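Local coordinates for protein beta-lactamase (Chitinophaga pinensis, PDB 6N36) that probably hydrolyses the amide bond of beta-lactam antibiotics with a pair of zinc ions, as a member of the metallo-beta-lactamase superfamily, at residues D13-A18 / G33-G38. Sequence-based numbering, arbitrary orientation. Where two conformers were deposited one is given.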
loop_
_atom_site.group_PDB
_atom_site.type_symbol
_atom_site.label_atom_id
_atom_site.label_comp_id
_atom_site.label_asym_id
_atom_site.label_seq_id
_atom_site.Cartn_x
_atom_site.Cartn_y
_atom_site.Cartn_z
ATOM N N ASP A 13 -12.481 -10.205 4.312
ATOM C CA ASP A 13 -13.279 -9.354 5.236
ATOM C C ASP A 13 -14.383 -8.684 4.405
ATOM O O ASP A 13 -14.049 -8.126 3.358
ATOM C CB ASP A 13 -12.361 -8.358 5.930
ATOM C CG ASP A 13 -12.962 -7.414 6.975
ATOM O OD1 ASP A 13 -14.039 -6.923 6.775
ATOM O OD2 ASP A 13 -12.271 -7.103 7.980
ATOM N N LYS A 14 -15.611 -8.628 4.879
ATOM C CA LYS A 14 -16.677 -7.985 4.064
ATOM C C LYS A 14 -16.263 -6.547 3.704
ATOM O O LYS A 14 -16.604 -6.069 2.569
ATOM C CB LYS A 14 -18.005 -8.048 4.818
ATOM C CG LYS A 14 -18.105 -7.069 5.982
ATOM C CD LYS A 14 -19.478 -7.100 6.710
ATOM C CE LYS A 14 -19.333 -7.667 8.104
ATOM N NZ LYS A 14 -18.338 -6.933 8.928
ATOM N N GLU A 15 -15.525 -5.845 4.583
ATOM C CA GLU A 15 -15.148 -4.433 4.302
ATOM C C GLU A 15 -14.063 -4.367 3.209
ATOM O O GLU A 15 -13.876 -3.283 2.564
ATOM C CB GLU A 15 -14.674 -3.766 5.589
ATOM C CG GLU A 15 -15.791 -3.623 6.611
ATOM C CD GLU A 15 -15.450 -2.750 7.810
ATOM O OE1 GLU A 15 -14.256 -2.391 7.964
ATOM O OE2 GLU A 15 -16.386 -2.407 8.583
ATOM N N TRP A 16 -13.373 -5.477 2.949
ATOM C CA TRP A 16 -12.321 -5.486 1.886
ATOM C C TRP A 16 -12.963 -5.349 0.507
ATOM O O TRP A 16 -12.332 -4.807 -0.411
ATOM C CB TRP A 16 -11.492 -6.771 1.944
ATOM C CG TRP A 16 -10.552 -6.835 3.097
ATOM C CD1 TRP A 16 -10.405 -5.935 4.107
ATOM C CD2 TRP A 16 -9.674 -7.930 3.380
ATOM N NE1 TRP A 16 -9.487 -6.405 5.013
ATOM C CE2 TRP A 16 -8.984 -7.597 4.563
ATOM C CE3 TRP A 16 -9.421 -9.155 2.753
ATOM C CZ2 TRP A 16 -8.068 -8.488 5.136
ATOM C CZ3 TRP A 16 -8.492 -10.009 3.298
ATOM C CH2 TRP A 16 -7.851 -9.679 4.492
ATOM N N SER A 17 -14.141 -5.917 0.344
ATOM C CA SER A 17 -14.826 -6.036 -0.966
ATOM C C SER A 17 -15.946 -4.991 -1.077
ATOM O O SER A 17 -16.490 -4.842 -2.183
ATOM C CB SER A 17 -15.329 -7.457 -1.148
ATOM O OG SER A 17 -14.229 -8.310 -1.455
ATOM N N ALA A 18 -16.300 -4.327 0.027
ATOM C CA ALA A 18 -17.435 -3.366 0.090
ATOM C C ALA A 18 -17.116 -2.153 -0.793
ATOM O O ALA A 18 -16.030 -1.579 -0.685
ATOM C CB ALA A 18 -17.724 -2.921 1.499
ATOM N N GLY A 33 -10.171 2.840 -3.837
ATOM C CA GLY A 33 -10.210 1.564 -3.130
ATOM C C GLY A 33 -11.598 1.184 -2.677
ATOM O O GLY A 33 -12.585 1.735 -3.131
ATOM N N THR A 34 -11.632 0.248 -1.746
ATOM C CA THR A 34 -12.897 -0.235 -1.163
ATOM C C THR A 34 -13.120 0.426 0.198
ATOM O O THR A 34 -12.390 1.347 0.601
ATOM C CB THR A 34 -12.869 -1.759 -1.100
ATOM O OG1 THR A 34 -11.790 -2.147 -0.251
ATOM C CG2 THR A 34 -12.760 -2.392 -2.461
ATOM N N TYR A 35 -14.174 0.001 0.900
ATOM C CA TYR A 35 -14.421 0.577 2.244
ATOM C C TYR A 35 -13.147 0.457 3.089
ATOM O O TYR A 35 -12.864 1.392 3.815
ATOM C CB TYR A 35 -15.648 -0.072 2.895
ATOM C CG TYR A 35 -16.090 0.607 4.168
ATOM C CD1 TYR A 35 -16.951 1.691 4.125
ATOM C CD2 TYR A 35 -15.672 0.156 5.400
ATOM C CE1 TYR A 35 -17.349 2.344 5.288
ATOM C CE2 TYR A 35 -16.031 0.808 6.567
ATOM C CZ TYR A 35 -16.876 1.901 6.501
ATOM O OH TYR A 35 -17.246 2.561 7.643
ATOM N N ASP A 36 -12.460 -0.690 3.078
ATOM C CA ASP A 36 -11.299 -0.916 3.954
ATOM C C ASP A 36 -9.999 -0.809 3.167
ATOM O O ASP A 36 -8.963 -0.401 3.775
ATOM C CB ASP A 36 -11.367 -2.236 4.712
ATOM C CG ASP A 36 -10.284 -2.294 5.762
ATOM O OD1 ASP A 36 -10.267 -1.372 6.628
ATOM O OD2 ASP A 36 -9.454 -3.216 5.696
ATOM N N LEU A 37 -9.944 -1.304 1.942
ATOM C CA LEU A 37 -8.607 -1.463 1.276
ATOM C C LEU A 37 -8.274 -0.242 0.436
ATOM O O LEU A 37 -8.960 0.094 -0.553
ATOM C CB LEU A 37 -8.598 -2.722 0.410
ATOM C CG LEU A 37 -8.746 -4.035 1.136
ATOM C CD1 LEU A 37 -8.681 -5.176 0.157
ATOM C CD2 LEU A 37 -7.689 -4.183 2.225
ATOM N N GLY A 38 -7.142 0.356 0.784
ATOM C CA GLY A 38 -6.646 1.581 0.171
ATOM C C GLY A 38 -5.969 1.254 -1.158
ATOM O O GLY A 38 -5.055 0.436 -1.205
HETATM O O HOH W 1 -12.696 -0.260 7.516
HETATM O O HOH W 2 -8.724 -5.418 7.680
#
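T34 OG1 is gripped by two hydrogen bonds: it donates to W16 O at 2.7 Å and accepts from L37 N at 3.0 Å, the latter closing an ST motif in the loop between strands 29-31 and 40-42. This joins the short, weakly bonded helix 14-17 near the N-terminus to a loop of the metallo-beta-lactamase fold beside the zinc centre. With chi1 at 62°, OG1 sits between its own N and carbonyl carbon, and it reaches W16 O from above the carbonyl plane. Two backbone bonds accompany it: Y35 N to A18 O, fairly straight at 160°, and D36 N to E15 O, more bent. The W16 indole is sandwiched between L37 and D13. L37 CD2 lies over one face, 3.9 Å from the five-membered ring centroid in a CH-pi contact, and D13 CB covers the opposite face near the rim. L37 also touches H88 and D87, and its side chain lies about 5 Å from a bound zinc ion. The D36 carboxylate runs beside the indole, the two planes 11° apart; its OD2 accepts from H226 ND1, making D36 a second-shell partner of a zinc ligand, which may help to orient that imidazole. E15 extends alongside Y35, and E15 CD lies 3.8 Å from Y35 CD2, while the Y35 ring also stacks with H233. The E15 and D36 carboxylates, like charges if both are ionised, share a water that donates to E15 OE1 and D36 OD1. A second water accepts from W16 NE1 at 2.9 Å and donates to D36 OD2.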